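Local coordinates for manganese-dependent inorganic pyrophosphatase (Methanocaldococcus jannaschii, PDB 2EB0), which hydrolyses inorganic diphosphate to two phosphate ions with the help of two manganese ions bound in each subunit, at residues 5-10 and 202-207; 14-19 and 137-142; 272-277 and 302-307. All coordinates share one frame; numbering follows the deposited sequence.

In the fold
The contacts run from the interdomain cleft out to the rim of the chain. Contact 1 is buried and polar: a loop of the DHH domain meets edge strand 204-208 of the DHHA2 domain beside a manganese ion. Contact 2, also buried, joins two helices within the DHH domain by apolar side chains; its helix 12-25 follows directly on the loop of contact 1, and Ser14 OG packs against His7 CD2. Contact 3 pairs two helices of the DHHA2 domain, partly open to solvent, mixing alanine packing with a lysine-to-carbonyl hydrogen bond and a long salt bridge to the C-terminal carboxylate. Contacts 2 and 3 lie on opposite sides of the chain's centre, about 34 Å apart between centres.

Contact 1: residues 5-10 and 202-207; sequences VGHKNP and DFKNFD. With MN (manganese (II) ion), chain F.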
ATOM      1  N   VAL B   5      -3.192  -1.716  16.487  1.00 19.82           N
ATOM      2  CA  VAL B   5      -3.596  -3.110  16.634  1.00 20.78           C
ATOM      3  C   VAL B   5      -3.055  -4.057  15.578  1.00 18.32           C
ATOM      4  O   VAL B   5      -2.900  -3.692  14.412  1.00 17.22           O
ATOM      5  CB  VAL B   5      -5.134  -3.263  16.615  1.00 41.99           C
ATOM      6  CG1 VAL B   5      -5.527  -4.527  17.356  1.00 41.93           C
ATOM      7  CG2 VAL B   5      -5.799  -2.050  17.229  1.00 45.28           C
ATOM      8  N   GLY B   6      -2.771  -5.280  16.011  1.00 16.16           N
ATOM      9  CA  GLY B   6      -2.281  -6.306  15.115  1.00 15.06           C
ATOM     10  C   GLY B   6      -3.476  -7.097  14.616  1.00 15.64           C
ATOM     11  O   GLY B   6      -4.621  -6.695  14.820  1.00 17.45           O
ATOM     12  N   HIS B   7      -3.223  -8.233  13.987  1.00 22.10           N
ATOM     13  CA  HIS B   7      -4.290  -9.052  13.431  1.00 23.82           C
ATOM     14  C   HIS B   7      -4.867 -10.114  14.369  1.00 24.57           C
ATOM     15  O   HIS B   7      -4.315 -10.405  15.439  1.00 23.55           O
ATOM     16  CB  HIS B   7      -3.781  -9.728  12.161  1.00 25.42           C
ATOM     17  CG  HIS B   7      -2.552 -10.559  12.371  1.00 27.24           C
ATOM     18  ND1 HIS B   7      -2.529 -11.663  13.199  1.00 28.73           N
ATOM     19  CD2 HIS B   7      -1.302 -10.445  11.860  1.00 27.05           C
ATOM     20  CE1 HIS B   7      -1.319 -12.192  13.188  1.00 27.18           C
ATOM     21  NE2 HIS B   7      -0.555 -11.473  12.383  1.00 27.85           N
ATOM     22  N   LYS B   8      -5.992 -10.686  13.954  1.00 20.78           N
ATOM     23  CA  LYS B   8      -6.638 -11.742  14.720  1.00 21.96           C
ATOM     24  C   LYS B   8      -5.635 -12.891  14.855  1.00 20.61           C
ATOM     25  O   LYS B   8      -4.766 -13.056  13.997  1.00 19.26           O
ATOM     26  CB  LYS B   8      -7.900 -12.199  13.997  1.00 29.85           C
ATOM     27  CG  LYS B   8      -8.999 -11.149  14.010  1.00 31.60           C
ATOM     28  CD  LYS B   8     -10.184 -11.592  13.181  1.00 34.27           C
ATOM     29  CE  LYS B   8     -11.364 -10.648  13.345  1.00 39.85           C
ATOM     30  NZ  LYS B   8     -12.513 -11.047  12.477  1.00 42.94           N
ATOM     31  N   ASN B   9      -5.761 -13.677  15.924  1.00 24.67           N
ATOM     32  CA  ASN B   9      -4.834 -14.778  16.194  1.00 25.03           C
ATOM     33  C   ASN B   9      -3.426 -14.189  16.162  1.00 25.67           C
ATOM     34  O   ASN B   9      -2.561 -14.636  15.409  1.00 26.07           O
ATOM     35  CB  ASN B   9      -4.962 -15.890  15.147  1.00 23.04           C
ATOM     36  CG  ASN B   9      -6.319 -16.575  15.188  1.00 25.99           C
ATOM     37  OD1 ASN B   9      -6.930 -16.705  16.249  1.00 26.91           O
ATOM     38  ND2 ASN B   9      -6.786 -17.034  14.034  1.00 27.12           N
ATOM     39  N   PRO B  10      -3.183 -13.175  17.001  1.00 24.49           N
ATOM     40  CA  PRO B  10      -1.904 -12.470  17.110  1.00 25.05           C
ATOM     41  C   PRO B  10      -0.658 -13.305  17.386  1.00 26.60           C
ATOM     42  O   PRO B  10      -0.670 -14.226  18.199  1.00 25.30           O
ATOM     43  CB  PRO B  10      -2.167 -11.466  18.228  1.00 27.36           C
ATOM     44  CG  PRO B  10      -3.108 -12.218  19.123  1.00 26.37           C
ATOM     45  CD  PRO B  10      -4.074 -12.802  18.117  1.00 25.24           C
ATOM     46  N   ASP B 202      -2.738 -20.108  14.783  1.00 27.52           N
ATOM     47  CA  ASP B 202      -2.196 -19.224  13.755  1.00 29.22           C
ATOM     48  C   ASP B 202      -2.897 -19.377  12.414  1.00 27.56           C
ATOM     49  O   ASP B 202      -2.259 -19.569  11.385  1.00 27.98           O
ATOM     50  CB  ASP B 202      -0.690 -19.488  13.611  1.00 50.99           C
ATOM     51  CG  ASP B 202      -0.026 -18.573  12.605  1.00 55.56           C
ATOM     52  OD1 ASP B 202      -0.342 -17.366  12.589  1.00 59.56           O
ATOM     53  OD2 ASP B 202       0.829 -19.059  11.837  1.00 57.55           O
ATOM     54  N   PHE B 203      -4.219 -19.269  12.434  1.00 27.27           N
ATOM     55  CA  PHE B 203      -5.015 -19.405  11.226  1.00 26.00           C
ATOM     56  C   PHE B 203      -5.322 -18.035  10.632  1.00 26.58           C
ATOM     57  O   PHE B 203      -5.823 -17.150  11.326  1.00 25.02           O
ATOM     58  CB  PHE B 203      -6.325 -20.124  11.552  1.00 26.42           C
ATOM     59  CG  PHE B 203      -6.954 -20.793  10.377  1.00 25.87           C
ATOM     60  CD1 PHE B 203      -6.722 -22.141  10.126  1.00 25.54           C
ATOM     61  CD2 PHE B 203      -7.765 -20.076   9.504  1.00 26.74           C
ATOM     62  CE1 PHE B 203      -7.287 -22.769   9.016  1.00 26.93           C
ATOM     63  CE2 PHE B 203      -8.336 -20.696   8.388  1.00 28.79           C
ATOM     64  CZ  PHE B 203      -8.095 -22.046   8.144  1.00 24.48           C
ATOM     65  N   LYS B 204      -5.022 -17.867   9.349  1.00 24.32           N
ATOM     66  CA  LYS B 204      -5.276 -16.605   8.660  1.00 25.13           C
ATOM     67  C   LYS B 204      -6.333 -16.807   7.582  1.00 23.16           C
ATOM     68  O   LYS B 204      -6.329 -17.817   6.880  1.00 22.64           O
ATOM     69  CB  LYS B 204      -3.990 -16.081   8.015  1.00 27.42           C
ATOM     70  CG  LYS B 204      -3.011 -15.455   8.976  1.00 29.74           C
ATOM     71  CD  LYS B 204      -2.974 -13.942   8.795  1.00 32.02           C
ATOM     72  CE  LYS B 204      -2.044 -13.275   9.804  1.00 31.96           C
ATOM     73  NZ  LYS B 204      -0.645 -13.763   9.686  1.00 34.94           N
ATOM     74  N   ASN B 205      -7.240 -15.847   7.462  1.00 24.27           N
ATOM     75  CA  ASN B 205      -8.294 -15.916   6.457  1.00 24.51           C
ATOM     76  C   ASN B 205      -8.022 -14.904   5.361  1.00 24.29           C
ATOM     77  O   ASN B 205      -7.511 -13.823   5.639  1.00 24.94           O
ATOM     78  CB  ASN B 205      -9.648 -15.641   7.102  1.00 30.55           C
ATOM     79  CG  ASN B 205     -10.053 -16.729   8.059  1.00 31.65           C
ATOM     80  OD1 ASN B 205      -9.941 -17.912   7.744  1.00 32.58           O
ATOM     81  ND2 ASN B 205     -10.533 -16.342   9.234  1.00 34.76           N
ATOM     82  N   PHE B 206      -8.341 -15.255   4.119  1.00 30.69           N
ATOM     83  CA  PHE B 206      -8.113 -14.351   2.987  1.00 29.60           C
ATOM     84  C   PHE B 206      -9.282 -14.317   2.020  1.00 31.94           C
ATOM     85  O   PHE B 206     -10.166 -15.179   2.046  1.00 32.12           O
ATOM     86  CB  PHE B 206      -6.899 -14.774   2.144  1.00 23.32           C
ATOM     87  CG  PHE B 206      -5.618 -14.899   2.909  1.00 22.19           C
ATOM     88  CD1 PHE B 206      -5.388 -15.996   3.738  1.00 21.34           C
ATOM     89  CD2 PHE B 206      -4.630 -13.925   2.790  1.00 19.54           C
ATOM     90  CE1 PHE B 206      -4.194 -16.124   4.441  1.00 17.98           C
ATOM     91  CE2 PHE B 206      -3.431 -14.034   3.486  1.00 20.14           C
ATOM     92  CZ  PHE B 206      -3.208 -15.138   4.317  1.00 22.62           C
ATOM     93  N   ASP B 207      -9.255 -13.314   1.149  0.50 15.48           N
ATOM     94  CA  ASP B 207     -10.253 -13.182   0.108  0.50 16.29           C
ATOM     95  C   ASP B 207      -9.444 -13.203  -1.185  0.50 15.63           C
ATOM     96  O   ASP B 207      -8.728 -12.248  -1.492  0.50 14.29           O
ATOM     97  CB  ASP B 207     -11.007 -11.860   0.211  0.50 44.26           C
ATOM     98  CG  ASP B 207     -12.081 -11.724  -0.859  1.00 49.12           C
ATOM     99  OD1 ASP B 207     -12.597 -10.604  -1.065  1.00 55.36           O
ATOM    100  OD2 ASP B 207     -12.417 -12.743  -1.495  1.00 49.91           O
TER
HETATM  101 MN    MN F 504       1.823 -11.580  12.145  1.00 34.39          MN
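His7 and Asn9, in the loop that follows the first strand of the DHH domain, meet Lys204 and Phe203 of segment 202-207, which holds an edge strand of the DHHA2 domain, across the interdomain cleft of this family II pyrophosphatase. His7 binds manganese through NE2 at 2.4 Å; Asp11 and Asp66 are the other protein ligands of this ion. CB of His7 points toward segment 202-207, and CG, set between the backbone N and the carbonyl carbon (chi1 57°), puts one ring face against Lys204. Lys204 CE lies above the middle of that face, 3.5 Å from the centroid, in a CH-pi contact. The lysine chain, bent at chi2 and chi4, crosses the histidine at about a right angle and carries NZ over the same face, above His7 NE2 at 3.5 Å. Lys8 supplies a backbone acceptor: His7 ND1 donates to Lys8 O at 2.8 Å, which fixes the ring's rotation while NE2 faces the ion. Asn9 then makes the direct hydrogen bond between the segments, its ND2 donating to Phe203 O, and a leucine in its place would probably leave Phe203 O without this donor and the two domains less firmly joined at the cleft. Asp202 pairs with Arg293, and Lys204 NZ also lies near Arg293; this gathering of basic groups beside the manganese ions is consistent with a pocket for the anionic diphosphate. In the Asn9 bond, ND2 reaches Phe203 O at 2.9 Å with an N-H...O angle of 156°, the donor lying in the carbonyl plane on a lone pair and the oxygen nearly in the plane of the Asn9 amide.

Contact 2: residues 14-19 and 137-142; sequences SIASAI and AGLLLS
Ala16 and Leu139 bring helices 12-25 and 134-148 together in a buried helix-helix packing of the alpha/beta DHH domain, their CA atoms 5.4 Å apart. The apolar contacts come first. The small Ala16 CB points at the partner helix and sits 3.7 Å from Leu139 CB, close enough also to touch the backbone at Leu139 O, 3.6 Å away. One turn later Ile19 uses its gamma methyl: CG2, anti to the backbone N, meets Leu139 CD1 at 3.9 Å, and Ile19 CD1 comes alongside the same methyl at 4.1 Å. The isoleucine and leucine chains cross at about a right angle, and Val42 of helix 37-45 packs on Leu139 as well. Polar bonds stay within each helix or lead to the metal site: Ser14 OG bonds to Asp66 and Ser17 OG to Asp13, two manganese ligands, so helix 12-25 offers second-shell hydroxyls there. In the other helix Gly138 O is gripped twice, from opposite faces of its carbonyl plane, by Ser142 N at 2.9 Å and by Ser142 OG at 2.6 Å.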
ATOM      1  N   SER B  14       2.889  -9.151  15.773  1.00 19.18           N
ATOM      2  CA  SER B  14       1.683  -8.350  15.946  1.00 17.73           C
ATOM      3  C   SER B  14       1.589  -7.675  17.317  1.00 18.14           C
ATOM      4  O   SER B  14       1.156  -6.528  17.418  1.00 16.52           O
ATOM      5  CB  SER B  14       0.438  -9.223  15.746  1.00 15.69           C
ATOM      6  OG  SER B  14      -0.057  -9.124  14.421  1.00 18.38           O
ATOM      7  N   ILE B  15       1.979  -8.397  18.364  1.00 18.66           N
ATOM      8  CA  ILE B  15       1.917  -7.882  19.729  1.00 18.08           C
ATOM      9  C   ILE B  15       3.009  -6.857  19.991  1.00 18.81           C
ATOM     10  O   ILE B  15       2.717  -5.738  20.406  1.00 18.11           O
ATOM     11  CB  ILE B  15       2.015  -9.042  20.751  1.00 16.04           C
ATOM     12  CG1 ILE B  15       0.791  -9.956  20.603  1.00 17.64           C
ATOM     13  CG2 ILE B  15       2.122  -8.509  22.174  1.00 12.99           C
ATOM     14  CD1 ILE B  15      -0.533  -9.281  20.928  1.00 18.47           C
ATOM     15  N   ALA B  16       4.258  -7.240  19.741  1.00 18.86           N
ATOM     16  CA  ALA B  16       5.400  -6.353  19.937  1.00 18.64           C
ATOM     17  C   ALA B  16       5.282  -5.079  19.100  1.00 18.33           C
ATOM     18  O   ALA B  16       5.482  -3.978  19.607  1.00 17.71           O
ATOM     19  CB  ALA B  16       6.693  -7.086  19.586  1.00 15.11           C
ATOM     20  N   SER B  17       4.959  -5.224  17.819  1.00 18.80           N
ATOM     21  CA  SER B  17       4.821  -4.057  16.953  1.00 17.77           C
ATOM     22  C   SER B  17       3.717  -3.110  17.409  1.00 17.50           C
ATOM     23  O   SER B  17       3.819  -1.901  17.229  1.00 17.06           O
ATOM     24  CB  SER B  17       4.564  -4.490  15.512  1.00 13.07           C
ATOM     25  OG  SER B  17       5.708  -5.130  14.969  1.00 17.06           O
ATOM     26  N   ALA B  18       2.656  -3.657  17.991  1.00 16.23           N
ATOM     27  CA  ALA B  18       1.553  -2.833  18.474  1.00 17.51           C
ATOM     28  C   ALA B  18       2.000  -2.037  19.692  1.00 17.36           C
ATOM     29  O   ALA B  18       1.738  -0.840  19.801  1.00 17.08           O
ATOM     30  CB  ALA B  18       0.357  -3.712  18.843  1.00  7.91           C
ATOM     31  N   ILE B  19       2.672  -2.722  20.608  1.00 24.57           N
ATOM     32  CA  ILE B  19       3.155  -2.106  21.836  1.00 25.41           C
ATOM     33  C   ILE B  19       4.199  -1.024  21.559  1.00 26.30           C
ATOM     34  O   ILE B  19       4.069   0.108  22.021  1.00 29.18           O
ATOM     35  CB  ILE B  19       3.757  -3.192  22.787  1.00 13.83           C
ATOM     36  CG1 ILE B  19       2.627  -3.987  23.434  1.00 12.32           C
ATOM     37  CG2 ILE B  19       4.634  -2.555  23.850  1.00 11.27           C
ATOM     38  CD1 ILE B  19       3.098  -5.188  24.202  1.00 15.18           C
ATOM     39  N   ALA B 137      13.170  -2.891  23.169  1.00 20.95           N
ATOM     40  CA  ALA B 137      14.146  -3.325  22.171  1.00 20.90           C
ATOM     41  C   ALA B 137      14.114  -4.858  22.148  1.00 20.40           C
ATOM     42  O   ALA B 137      14.279  -5.485  21.097  1.00 17.03           O
ATOM     43  CB  ALA B 137      15.538  -2.833  22.534  1.00 12.84           C
ATOM     44  N   GLY B 138      13.885  -5.444  23.320  1.00 21.08           N
ATOM     45  CA  GLY B 138      13.809  -6.888  23.434  1.00 20.97           C
ATOM     46  C   GLY B 138      12.608  -7.453  22.699  1.00 20.91           C
ATOM     47  O   GLY B 138      12.689  -8.541  22.135  1.00 21.74           O
ATOM     48  N   LEU B 139      11.487  -6.730  22.707  1.00 21.00           N
ATOM     49  CA  LEU B 139      10.287  -7.204  22.012  1.00 20.94           C
ATOM     50  C   LEU B 139      10.488  -7.175  20.508  1.00 20.33           C
ATOM     51  O   LEU B 139      10.098  -8.106  19.804  1.00 19.24           O
ATOM     52  CB  LEU B 139       9.061  -6.347  22.337  1.00 22.58           C
ATOM     53  CG  LEU B 139       8.499  -6.248  23.752  1.00 26.15           C
ATOM     54  CD1 LEU B 139       7.137  -5.577  23.645  1.00 25.90           C
ATOM     55  CD2 LEU B 139       8.364  -7.620  24.409  1.00 26.49           C
ATOM     56  N   LEU B 140      11.081  -6.093  20.015  1.00 15.41           N
ATOM     57  CA  LEU B 140      11.329  -5.957  18.590  1.00 15.69           C
ATOM     58  C   LEU B 140      12.248  -7.081  18.154  1.00 16.48           C
ATOM     59  O   LEU B 140      12.070  -7.672  17.084  1.00 17.24           O
ATOM     60  CB  LEU B 140      11.977  -4.610  18.277  1.00 18.02           C
ATOM     61  CG  LEU B 140      11.138  -3.351  18.494  1.00 22.35           C
ATOM     62  CD1 LEU B 140      11.948  -2.132  18.017  1.00 11.66           C
ATOM     63  CD2 LEU B 140       9.820  -3.459  17.735  1.00 11.66           C
ATOM     64  N   LEU B 141      13.239  -7.362  18.996  1.00 22.32           N
ATOM     65  CA  LEU B 141      14.201  -8.421  18.736  1.00 19.88           C
ATOM     66  C   LEU B 141      13.466  -9.745  18.643  1.00 18.06           C
ATOM     67  O   LEU B 141      13.662 -10.511  17.706  1.00 17.84           O
ATOM     68  CB  LEU B 141      15.227  -8.499  19.866  1.00 16.13           C
ATOM     69  CG  LEU B 141      16.165  -9.710  19.798  1.00 19.15           C
ATOM     70  CD1 LEU B 141      16.796  -9.814  18.420  1.00 16.34           C
ATOM     71  CD2 LEU B 141      17.239  -9.567  20.874  1.00 19.40           C
ATOM     72  N   SER B 142      12.625 -10.009  19.632  1.00 14.23           N
ATOM     73  CA  SER B 142      11.857 -11.248  19.670  1.00 15.98           C
ATOM     74  C   SER B 142      10.964 -11.364  18.435  1.00 15.83           C
ATOM     75  O   SER B 142      10.845 -12.435  17.836  1.00 15.93           O
ATOM     76  CB  SER B 142      10.993 -11.288  20.932  1.00 14.38           C
ATOM     77  OG  SER B 142      11.779 -11.022  22.076  1.00 18.57           O
TER

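Contact 3: residues 272-277 and 302-307; sequences FEKAFN and ERAYNG
Lys274 reaches from helix 269-275 to the last turn of the chain, where it meets Ala304 and the terminal Gly307. Its CB points toward the other helix, and CG, anti to the backbone N (chi1 176°), starts a fully extended chain. CG stays 4.5 Å from Ala304 CB, and CD comes to 4.3 Å from it. CE comes within 4.1 Å of Ala304 O, and NZ bonds to the same Ala304 O at 3.2 Å, tilted 18° from the carbonyl plane. That carbonyl belongs to the final turn of a helix whose chain stops at Gly307, so no amide four residues on exists to take it up; the ammonium group serves instead, and its charge probably suits the negative end of the helix. NZ also faces the terminal carboxylate, 3.7 Å from Gly307 OXT, a long salt bridge to a poorly ordered residue, and so probably a loose one. Next to the lysine in sequence, Ala275 CB touches Ala304 CB at 3.8 Å. With only methyls between them the helices come close, the CA atoms of Ala275 and Ala304 lying 5.2 Å apart. Met271 and Leu301 extend this apolar seam on the two helices, while Thr96 of the second subunit packs against Glu302, Arg303 and Asn306 on helix 293-306. Phe272 and Tyr305 pack on Val250 and Leu248 of strand 248-255, so both helices lie against the same face of the mixed sheet, the alpha/beta layering of the DHHA2 domain, joined here by close alanine-to-alanine helix packing.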
ATOM      1  N   PHE B 272      -5.253 -25.626  -5.799  1.00 27.20           N
ATOM      2  CA  PHE B 272      -3.997 -25.772  -5.069  1.00 25.33           C
ATOM      3  C   PHE B 272      -2.951 -26.404  -5.983  1.00 27.30           C
ATOM      4  O   PHE B 272      -1.830 -25.900  -6.130  1.00 27.09           O
ATOM      5  CB  PHE B 272      -4.200 -26.674  -3.850  1.00 16.88           C
ATOM      6  CG  PHE B 272      -2.946 -26.907  -3.055  1.00 16.48           C
ATOM      7  CD1 PHE B 272      -2.590 -26.046  -2.024  1.00 17.48           C
ATOM      8  CD2 PHE B 272      -2.110 -27.980  -3.352  1.00 16.42           C
ATOM      9  CE1 PHE B 272      -1.417 -26.246  -1.294  1.00 15.95           C
ATOM     10  CE2 PHE B 272      -0.934 -28.194  -2.635  1.00 14.24           C
ATOM     11  CZ  PHE B 272      -0.587 -27.321  -1.600  1.00 16.30           C
ATOM     12  N   GLU B 273      -3.333 -27.523  -6.587  1.00 29.24           N
ATOM     13  CA  GLU B 273      -2.451 -28.242  -7.488  1.00 31.20           C
ATOM     14  C   GLU B 273      -2.017 -27.339  -8.632  1.00 28.94           C
ATOM     15  O   GLU B 273      -0.905 -27.457  -9.131  1.00 29.05           O
ATOM     16  CB  GLU B 273      -3.155 -29.485  -8.030  1.00 34.92           C
ATOM     17  CG  GLU B 273      -3.282 -30.611  -7.020  1.00 36.83           C
ATOM     18  CD  GLU B 273      -4.132 -31.758  -7.543  1.00 38.82           C
ATOM     19  OE1 GLU B 273      -3.999 -32.892  -7.025  1.00 39.36           O
ATOM     20  OE2 GLU B 273      -4.943 -31.518  -8.468  1.00 36.95           O
ATOM     21  N   LYS B 274      -2.903 -26.440  -9.046  1.00 31.16           N
ATOM     22  CA  LYS B 274      -2.586 -25.512 -10.122  1.00 31.27           C
ATOM     23  C   LYS B 274      -1.589 -24.491  -9.574  1.00 31.43           C
ATOM     24  O   LYS B 274      -0.582 -24.170 -10.205  1.00 30.86           O
ATOM     25  CB  LYS B 274      -3.853 -24.795 -10.598  1.00 30.99           C
ATOM     26  CG  LYS B 274      -3.597 -23.731 -11.655  1.00 32.37           C
ATOM     27  CD  LYS B 274      -4.833 -22.883 -11.919  1.00 34.90           C
ATOM     28  CE  LYS B 274      -4.499 -21.695 -12.808  1.00 38.58           C
ATOM     29  NZ  LYS B 274      -5.602 -20.685 -12.869  1.00 40.98           N
ATOM     30  N   ALA B 275      -1.880 -23.998  -8.378  1.00 27.56           N
ATOM     31  CA  ALA B 275      -1.035 -23.010  -7.731  1.00 26.33           C
ATOM     32  C   ALA B 275       0.402 -23.495  -7.521  1.00 25.52           C
ATOM     33  O   ALA B 275       1.344 -22.719  -7.666  1.00 26.07           O
ATOM     34  CB  ALA B 275      -1.659 -22.605  -6.385  1.00 19.53           C
ATOM     35  N   PHE B 276       0.575 -24.778  -7.205  1.00 26.11           N
ATOM     36  CA  PHE B 276       1.912 -25.296  -6.938  1.00 26.90           C
ATOM     37  C   PHE B 276       2.516 -26.302  -7.906  1.00 26.71           C
ATOM     38  O   PHE B 276       3.429 -27.047  -7.536  1.00 27.13           O
ATOM     39  CB  PHE B 276       1.965 -25.857  -5.513  1.00 28.37           C
ATOM     40  CG  PHE B 276       1.641 -24.839  -4.464  1.00 29.12           C
ATOM     41  CD1 PHE B 276       0.320 -24.600  -4.090  1.00 27.09           C
ATOM     42  CD2 PHE B 276       2.650 -24.049  -3.912  1.00 28.87           C
ATOM     43  CE1 PHE B 276       0.006 -23.585  -3.188  1.00 29.81           C
ATOM     44  CE2 PHE B 276       2.348 -23.031  -3.008  1.00 28.41           C
ATOM     45  CZ  PHE B 276       1.024 -22.795  -2.646  1.00 29.87           C
ATOM     46  N   ASN B 277       2.026 -26.318  -9.140  0.50 13.24           N
ATOM     47  CA  ASN B 277       2.551 -27.226 -10.152  0.50 14.18           C
ATOM     48  C   ASN B 277       2.796 -28.609  -9.575  0.50 15.30           C
ATOM     49  O   ASN B 277       3.846 -29.203  -9.813  0.50 13.55           O
ATOM     50  CB  ASN B 277       3.870 -26.694 -10.719  0.50 34.59           C
ATOM     51  CG  ASN B 277       3.717 -25.360 -11.420  0.50 35.57           C
ATOM     52  OD1 ASN B 277       3.398 -24.349 -10.799  0.50 34.85           O
ATOM     53  ND2 ASN B 277       3.949 -25.352 -12.725  0.50 36.97           N
ATOM     54  N   GLU B 302      -3.026 -17.062  -4.556  1.00 22.26           N
ATOM     55  CA  GLU B 302      -3.919 -15.977  -4.958  1.00 25.15           C
ATOM     56  C   GLU B 302      -3.779 -15.689  -6.447  1.00 25.35           C
ATOM     57  O   GLU B 302      -4.720 -15.221  -7.079  1.00 25.06           O
ATOM     58  CB  GLU B 302      -3.656 -14.692  -4.176  1.00 31.57           C
ATOM     59  CG  GLU B 302      -4.441 -13.512  -4.731  1.00 33.94           C
ATOM     60  CD  GLU B 302      -4.360 -12.274  -3.860  1.00 35.95           C
ATOM     61  OE1 GLU B 302      -3.254 -11.962  -3.368  1.00 35.56           O
ATOM     62  OE2 GLU B 302      -5.406 -11.609  -3.679  1.00 34.56           O
ATOM     63  N   ARG B 303      -2.605 -15.955  -7.007  1.00 25.10           N
ATOM     64  CA  ARG B 303      -2.410 -15.728  -8.428  1.00 26.86           C
ATOM     65  C   ARG B 303      -3.208 -16.759  -9.200  1.00 26.03           C
ATOM     66  O   ARG B 303      -3.790 -16.449 -10.236  1.00 26.18           O
ATOM     67  CB  ARG B 303      -0.932 -15.812  -8.812  1.00 54.99           C
ATOM     68  CG  ARG B 303      -0.200 -14.484  -8.706  1.00 59.84           C
ATOM     69  CD  ARG B 303       1.051 -14.482  -9.570  1.00 64.80           C
ATOM     70  NE  ARG B 303       2.029 -15.460  -9.109  1.00 68.38           N
ATOM     71  CZ  ARG B 303       2.788 -15.304  -8.029  1.00 71.22           C
ATOM     72  NH1 ARG B 303       2.683 -14.199  -7.297  1.00 71.31           N
ATOM     73  NH2 ARG B 303       3.647 -16.254  -7.675  1.00 69.36           N
ATOM     74  N   ALA B 304      -3.244 -17.985  -8.691  1.00 28.83           N
ATOM     75  CA  ALA B 304      -4.001 -19.047  -9.343  1.00 29.70           C
ATOM     76  C   ALA B 304      -5.489 -18.698  -9.334  1.00 30.24           C
ATOM     77  O   ALA B 304      -6.167 -18.812 -10.350  1.00 30.22           O
ATOM     78  CB  ALA B 304      -3.774 -20.377  -8.631  1.00 25.97           C
ATOM     79  N   TYR B 305      -5.988 -18.259  -8.182  1.00 32.43           N
ATOM     80  CA  TYR B 305      -7.393 -17.905  -8.050  1.00 33.92           C
ATOM     81  C   TYR B 305      -7.886 -16.796  -8.965  1.00 36.27           C
ATOM     82  O   TYR B 305      -8.894 -16.962  -9.649  1.00 36.39           O
ATOM     83  CB  TYR B 305      -7.719 -17.515  -6.613  1.00 32.32           C
ATOM     84  CG  TYR B 305      -8.230 -18.656  -5.777  1.00 30.66           C
ATOM     85  CD1 TYR B 305      -7.354 -19.471  -5.068  1.00 30.30           C
ATOM     86  CD2 TYR B 305      -9.594 -18.924  -5.697  1.00 31.34           C
ATOM     87  CE1 TYR B 305      -7.822 -20.525  -4.291  1.00 30.73           C
ATOM     88  CE2 TYR B 305     -10.076 -19.983  -4.925  1.00 30.58           C
ATOM     89  CZ  TYR B 305      -9.183 -20.776  -4.223  1.00 28.35           C
ATOM     90  OH  TYR B 305      -9.649 -21.811  -3.446  1.00 29.44           O
ATOM     91  N   ASN B 306      -7.204 -15.655  -8.975  1.00 39.07           N
ATOM     92  CA  ASN B 306      -7.671 -14.573  -9.824  1.00 41.94           C
ATOM     93  C   ASN B 306      -7.126 -14.687 -11.241  1.00 42.89           C
ATOM     94  O   ASN B 306      -7.689 -14.126 -12.181  1.00 46.28           O
ATOM     95  CB  ASN B 306      -7.335 -13.203  -9.210  1.00 40.18           C
ATOM     96  CG  ASN B 306      -5.859 -12.932  -9.153  1.00 38.13           C
ATOM     97  OD1 ASN B 306      -5.112 -13.356 -10.024  1.00 36.84           O
ATOM     98  ND2 ASN B 306      -5.431 -12.194  -8.136  1.00 38.13           N
ATOM     99  N   GLY B 307      -6.036 -15.429 -11.390  1.00 74.22           N
ATOM    100  CA  GLY B 307      -5.449 -15.611 -12.701  1.00 77.09           C
ATOM    101  C   GLY B 307      -6.466 -16.250 -13.623  1.00 78.04           C
ATOM    102  O   GLY B 307      -6.689 -15.713 -14.730  1.00 81.43           O
ATOM    103  OXT GLY B 307      -7.044 -17.289 -13.235  1.00 73.98           O
TER